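Local structure of endoglucanase (Clostridium thermocellum, 2YIK) at residues 448-453 / 469-474; 42-47 / 146-151. The protein probably hydrolyses internal beta-1,4-glycosidic bonds of cellulose, as a family 9 glycoside hydrolase whose natural chain also carries a type I dockerin. All coordinates share one frame; numbering follows the deposited sequence.

Contact 1: residues 448-453 / 469-474; sequences KYPHHR and YVLYGA
L471 pushes its forked end between the imidazole of H452 and the pyrrolidine ring of P450. CD1 sits over the face of the H452 ring, 3.7 Å from the ring centroid and only 13° off the ring normal, a well-centred CH-pi contact whose shortest approach is L471 CD1 to H452 NE2 at 3.6 Å. The other methyl, CD2, lies between P450 and the CB/CG end of H452, with 3.7 Å between L471 CD2 and P450 CG and 3.9 Å between L471 CD2 and H452 CB. In H452, chi1 of -173° carries the ring out toward L471 and chi2 of 89° turns its face to CD1; the L471 and H452 side chains cross at about a right angle. All three residues are buried, and the contact between the two segments is apolar apart from the imidazole. Helix 49-54 lies against the same cluster: F50 and A53 meet L471, and N54 meets H452. Between P450 and H452 comes H451, the predicted active-site residue, at the centre of an inverse gamma turn; its CB points away from L471, and its ring meets W194 edge to face. This is loop-on-loop packing immediately behind the predicted active-site histidine of a family 9 glycoside hydrolase.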
loop_
_atom_site.group_PDB
_atom_site.type_symbol
_atom_site.label_atom_id
_atom_site.label_comp_id
_atom_site.label_asym_id
_atom_site.label_seq_id
_atom_site.Cartn_x
_atom_site.Cartn_y
_atom_site.Cartn_z
ATOM N N LYS A 448 5.125 -20.665 10.300
ATOM C CA LYS A 448 3.917 -20.834 11.098
ATOM C C LYS A 448 3.756 -19.898 12.283
ATOM O O LYS A 448 2.709 -19.893 12.919
ATOM C CB LYS A 448 3.844 -22.287 11.586
ATOM C CG LYS A 448 3.797 -23.293 10.451
ATOM C CD LYS A 448 4.240 -24.677 10.897
ATOM C CE LYS A 448 4.014 -25.710 9.797
ATOM N NZ LYS A 448 4.811 -25.443 8.560
ATOM N N TYR A 449 4.770 -19.090 12.568
ATOM C CA TYR A 449 4.700 -18.188 13.716
ATOM C C TYR A 449 4.842 -16.701 13.402
ATOM O O TYR A 449 5.712 -16.028 13.966
ATOM C CB TYR A 449 5.769 -18.582 14.731
ATOM C CG TYR A 449 5.593 -19.968 15.287
ATOM C CD1 TYR A 449 6.059 -21.081 14.590
ATOM C CD2 TYR A 449 4.924 -20.176 16.494
ATOM C CE1 TYR A 449 5.861 -22.369 15.077
ATOM C CE2 TYR A 449 4.721 -21.458 16.994
ATOM C CZ TYR A 449 5.190 -22.549 16.280
ATOM O OH TYR A 449 4.966 -23.817 16.766
ATOM N N PRO A 450 3.988 -16.162 12.515
ATOM C CA PRO A 450 4.124 -14.730 12.216
ATOM C C PRO A 450 3.964 -13.825 13.444
ATOM O O PRO A 450 3.255 -14.163 14.400
ATOM C CB PRO A 450 3.046 -14.488 11.147
ATOM C CG PRO A 450 2.036 -15.604 11.389
ATOM C CD PRO A 450 2.926 -16.784 11.703
ATOM N N HIS A 451 4.645 -12.684 13.417
ATOM C CA HIS A 451 4.586 -11.702 14.501
ATOM C C HIS A 451 3.276 -10.935 14.318
ATOM O O HIS A 451 3.253 -9.836 13.759
ATOM C CB HIS A 451 5.786 -10.758 14.393
ATOM C CG HIS A 451 5.901 -9.792 15.529
ATOM N ND1 HIS A 451 5.581 -8.457 15.404
ATOM C CD2 HIS A 451 6.310 -9.967 16.805
ATOM C CE1 HIS A 451 5.792 -7.850 16.558
ATOM N NE2 HIS A 451 6.234 -8.741 17.425
ATOM N N HIS A 452 2.187 -11.519 14.805
ATOM C CA HIS A 452 0.860 -10.933 14.636
ATOM C C HIS A 452 -0.037 -11.199 15.851
ATOM O O HIS A 452 -0.317 -12.352 16.191
ATOM C CB HIS A 452 0.243 -11.546 13.376
ATOM C CG HIS A 452 -1.061 -10.944 12.957
ATOM N ND1 HIS A 452 -1.143 -9.857 12.114
ATOM C CD2 HIS A 452 -2.336 -11.327 13.207
ATOM C CE1 HIS A 452 -2.416 -9.601 11.856
ATOM N NE2 HIS A 452 -3.158 -10.477 12.506
ATOM N N ARG A 453 -0.494 -10.132 16.498
ATOM C CA ARG A 453 -1.353 -10.266 17.671
ATOM C C ARG A 453 -2.591 -11.153 17.494
ATOM O O ARG A 453 -2.698 -12.187 18.151
ATOM C CB ARG A 453 -1.771 -8.883 18.172
ATOM C CG ARG A 453 -0.649 -8.144 18.877
ATOM C CD ARG A 453 -1.000 -6.693 19.171
ATOM N NE ARG A 453 0.068 -6.035 19.922
ATOM C CZ ARG A 453 1.298 -5.843 19.460
ATOM N NH1 ARG A 453 1.622 -6.255 18.243
ATOM N NH2 ARG A 453 2.205 -5.238 20.214
ATOM N N TYR A 469 -4.823 -19.246 15.284
ATOM C CA TYR A 469 -5.347 -19.092 13.926
ATOM C C TYR A 469 -4.260 -18.949 12.868
ATOM O O TYR A 469 -3.199 -18.382 13.120
ATOM C CB TYR A 469 -6.260 -17.868 13.874
ATOM C CG TYR A 469 -7.285 -17.857 14.976
ATOM C CD1 TYR A 469 -8.354 -18.752 14.971
ATOM C CD2 TYR A 469 -7.173 -16.966 16.042
ATOM C CE1 TYR A 469 -9.291 -18.757 16.006
ATOM C CE2 TYR A 469 -8.098 -16.964 17.080
ATOM C CZ TYR A 469 -9.154 -17.860 17.057
ATOM O OH TYR A 469 -10.070 -17.854 18.090
ATOM N N VAL A 470 -4.543 -19.458 11.676
ATOM C CA VAL A 470 -3.600 -19.397 10.566
ATOM C C VAL A 470 -3.784 -18.105 9.767
ATOM O O VAL A 470 -4.840 -17.876 9.170
ATOM C CB VAL A 470 -3.785 -20.603 9.617
ATOM C CG1 VAL A 470 -2.760 -20.546 8.490
ATOM C CG2 VAL A 470 -3.645 -21.913 10.401
ATOM N N LEU A 471 -2.747 -17.271 9.771
ATOM C CA LEU A 471 -2.749 -15.989 9.061
ATOM C C LEU A 471 -2.474 -16.229 7.575
ATOM O O LEU A 471 -1.430 -15.834 7.055
ATOM C CB LEU A 471 -1.666 -15.083 9.659
ATOM C CG LEU A 471 -1.527 -13.611 9.255
ATOM C CD1 LEU A 471 -2.728 -12.805 9.765
ATOM C CD2 LEU A 471 -0.228 -13.059 9.847
ATOM N N TYR A 472 -3.421 -16.871 6.895
ATOM C CA TYR A 472 -3.288 -17.194 5.473
ATOM C C TYR A 472 -2.842 -16.042 4.583
ATOM O O TYR A 472 -3.374 -14.935 4.680
ATOM C CB TYR A 472 -4.616 -17.733 4.929
ATOM C CG TYR A 472 -4.976 -19.120 5.401
ATOM C CD1 TYR A 472 -4.301 -20.237 4.910
ATOM C CD2 TYR A 472 -5.979 -19.315 6.352
ATOM C CE1 TYR A 472 -4.613 -21.515 5.347
ATOM C CE2 TYR A 472 -6.302 -20.595 6.808
ATOM C CZ TYR A 472 -5.616 -21.691 6.297
ATOM O OH TYR A 472 -5.942 -22.963 6.716
ATOM N N GLY A 473 -1.857 -16.316 3.727
ATOM C CA GLY A 473 -1.379 -15.324 2.780
ATOM C C GLY A 473 -0.412 -14.247 3.215
ATOM O O GLY A 473 0.029 -13.449 2.388
ATOM N N ALA A 474 -0.079 -14.203 4.498
ATOM C CA ALA A 474 0.856 -13.193 4.977
ATOM C C ALA A 474 2.274 -13.495 4.483
ATOM O O ALA A 474 2.736 -14.635 4.563
ATOM C CB ALA A 474 0.839 -13.141 6.499
#

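Contact 2: residues 42-47 / 146-151; sequences KALQYS and RATGQA
A Schellman motif closes helix 142-147, and the turn that follows packs against helix 40-47, joining two helical elements of the (alpha/alpha)6-barrel catalytic domain of family 9. G149, with positive phi, ends the helix; the next residue, Q150, is the N-cap of helix 151-167 and lies with its CA 6.2 Å from the CA of Q45. Q150 folds its side chain back on itself, chi1 and chi2 both at -56°, which lets NE2 reach the T148 carbonyl in the same turn. That bond, Q150 NE2 to T148 O at 3.0 Å, is nearly straight at the hydrogen, and the acceptor lies close to the plane of the amide. The amide is thereby held against the Q45 side of helix 40-47: Q150 OE1 is 3.5 Å from Q45 CA, and Q150 CD is 3.7 Å from Q45 CB. This is packing of the amide on the aliphatic part of Q45, whose own amide, turned 64° from that of Q150, has its OE1 accepting a hydrogen bond from the backbone N of D524. One residue earlier on the helix, L44 reaches T148 with a single methyl, L44 CD2 lying 3.6 Å from T148 OG1. The T148 hydroxyl is itself bonded back to the carbonyl of Q144 in the preceding helix, while F145 of that helix also touches L44. A water spans the two glutamines, accepting from Q150 NE2 at 3.1 Å and, more weakly, from Q45 NE2 at 3.4 Å.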
loop_
_atom_site.group_PDB
_atom_site.type_symbol
_atom_site.label_atom_id
_atom_site.label_comp_id
_atom_site.label_asym_id
_atom_site.label_seq_id
_atom_site.Cartn_x
_atom_site.Cartn_y
_atom_site.Cartn_z
ATOM N N LYS A 42 -3.221 -19.675 -6.730
ATOM C CA LYS A 42 -3.477 -19.896 -5.317
ATOM C C LYS A 42 -2.733 -18.851 -4.486
ATOM O O LYS A 42 -3.216 -18.416 -3.440
ATOM C CB LYS A 42 -3.020 -21.301 -4.920
ATOM C CG LYS A 42 -3.098 -21.570 -3.428
ATOM C CD LYS A 42 -2.588 -22.966 -3.060
ATOM C CE LYS A 42 -2.336 -23.056 -1.555
ATOM N NZ LYS A 42 -1.986 -24.436 -1.109
ATOM N N ALA A 43 -1.553 -18.451 -4.950
ATOM C CA ALA A 43 -0.762 -17.453 -4.232
ATOM C C ALA A 43 -1.526 -16.131 -4.211
ATOM O O ALA A 43 -1.587 -15.447 -3.187
ATOM C CB ALA A 43 0.590 -17.277 -4.905
ATOM N N LEU A 44 -2.115 -15.780 -5.348
ATOM C CA LEU A 44 -2.899 -14.553 -5.459
ATOM C C LEU A 44 -4.078 -14.639 -4.496
ATOM O O LEU A 44 -4.328 -13.726 -3.706
ATOM C CB LEU A 44 -3.419 -14.374 -6.892
ATOM C CG LEU A 44 -4.398 -13.213 -7.100
ATOM C CD1 LEU A 44 -3.719 -11.907 -6.698
ATOM C CD2 LEU A 44 -4.851 -13.147 -8.556
ATOM N N GLN A 45 -4.806 -15.750 -4.570
ATOM C CA GLN A 45 -5.954 -15.960 -3.699
ATOM C C GLN A 45 -5.575 -15.766 -2.241
ATOM O O GLN A 45 -6.183 -14.962 -1.531
ATOM C CB GLN A 45 -6.516 -17.368 -3.898
ATOM C CG GLN A 45 -7.482 -17.799 -2.813
ATOM C CD GLN A 45 -7.873 -19.270 -2.921
ATOM O OE1 GLN A 45 -7.033 -20.128 -3.199
ATOM N NE2 GLN A 45 -9.147 -19.565 -2.684
ATOM N N TYR A 46 -4.567 -16.506 -1.796
ATOM C CA TYR A 46 -4.112 -16.418 -0.419
ATOM C C TYR A 46 -3.594 -15.039 -0.011
ATOM O O TYR A 46 -3.894 -14.565 1.085
ATOM C CB TYR A 46 -3.019 -17.463 -0.160
ATOM C CG TYR A 46 -3.538 -18.844 0.188
ATOM C CD1 TYR A 46 -4.507 -19.465 -0.597
ATOM C CD2 TYR A 46 -3.041 -19.537 1.291
ATOM C CE1 TYR A 46 -4.969 -20.739 -0.294
ATOM C CE2 TYR A 46 -3.496 -20.814 1.606
ATOM C CZ TYR A 46 -4.460 -21.410 0.808
ATOM O OH TYR A 46 -4.906 -22.680 1.100
ATOM N N SER A 47 -2.831 -14.393 -0.889
ATOM C CA SER A 47 -2.242 -13.087 -0.575
ATOM C C SER A 47 -3.178 -12.036 0.022
ATOM O O SER A 47 -2.772 -11.287 0.908
ATOM C CB SER A 47 -1.539 -12.491 -1.811
ATOM O OG SER A 47 -2.458 -12.031 -2.786
ATOM N N ARG A 146 -9.897 -11.615 -12.309
ATOM C CA ARG A 146 -11.170 -12.123 -12.803
ATOM C C ARG A 146 -11.071 -13.583 -13.193
ATOM O O ARG A 146 -11.887 -14.400 -12.768
ATOM C CB ARG A 146 -11.643 -11.298 -14.001
ATOM C CG ARG A 146 -12.239 -9.976 -13.579
ATOM C CD ARG A 146 -12.712 -9.131 -14.743
ATOM N NE ARG A 146 -13.283 -7.885 -14.227
ATOM C CZ ARG A 146 -13.789 -6.906 -14.978
ATOM N NH1 ARG A 146 -13.802 -7.017 -16.306
ATOM N NH2 ARG A 146 -14.284 -5.813 -14.395
ATOM N N ALA A 147 -10.059 -13.911 -13.988
ATOM C CA ALA A 147 -9.861 -15.285 -14.436
ATOM C C ALA A 147 -9.759 -16.245 -13.257
ATOM O O ALA A 147 -10.135 -17.418 -13.370
ATOM C CB ALA A 147 -8.603 -15.378 -15.306
ATOM N N THR A 148 -9.264 -15.762 -12.120
ATOM C CA THR A 148 -9.121 -16.627 -10.953
ATOM C C THR A 148 -10.229 -16.469 -9.922
ATOM O O THR A 148 -10.167 -17.066 -8.847
ATOM C CB THR A 148 -7.779 -16.394 -10.236
ATOM O OG1 THR A 148 -7.640 -15.002 -9.928
ATOM C CG2 THR A 148 -6.614 -16.846 -11.110
ATOM N N GLY A 149 -11.235 -15.663 -10.249
ATOM C CA GLY A 149 -12.345 -15.455 -9.333
ATOM C C GLY A 149 -11.954 -14.706 -8.074
ATOM O O GLY A 149 -12.611 -14.837 -7.037
ATOM N N GLN A 150 -10.896 -13.902 -8.157
ATOM C CA GLN A 150 -10.432 -13.154 -6.992
ATOM C C GLN A 150 -10.678 -11.642 -7.061
ATOM O O GLN A 150 -10.238 -10.899 -6.180
ATOM C CB GLN A 150 -8.936 -13.414 -6.776
ATOM C CG GLN A 150 -8.566 -14.892 -6.628
ATOM C CD GLN A 150 -9.338 -15.576 -5.520
ATOM O OE1 GLN A 150 -9.321 -15.128 -4.372
ATOM N NE2 GLN A 150 -10.022 -16.673 -5.855
ATOM N N ALA A 151 -11.382 -11.187 -8.093
ATOM C CA ALA A 151 -11.645 -9.759 -8.253
ATOM C C ALA A 151 -12.570 -9.211 -7.174
ATOM O O ALA A 151 -12.357 -8.104 -6.667
ATOM C CB ALA A 151 -12.219 -9.483 -9.640
HETATM O O HOH W 1 -11.959 -18.088 -3.897
#

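The centres of contacts 1 and 2 lie 19 Å apart, yet the two meet directly through Y46. Y46, on the helix of contact 2, has its CB directed away from 146-151, and its ring meets Y472 of contact 1 with the ring planes at about 90°, Y46 CE2 coming 3.4 Å from Y472 CD1. Beside it, Y46 CB packs on G473 CA at 4.0 Å. Helix 40-47 therefore lies between the 146-151 turn and the 469-474 loop. Of the two, contact 1 is the one at the predicted active site, since it holds H451, and the H452 side chain is about 10 Å from the bound zinc ion; contact 2 lies away from the annotated sites.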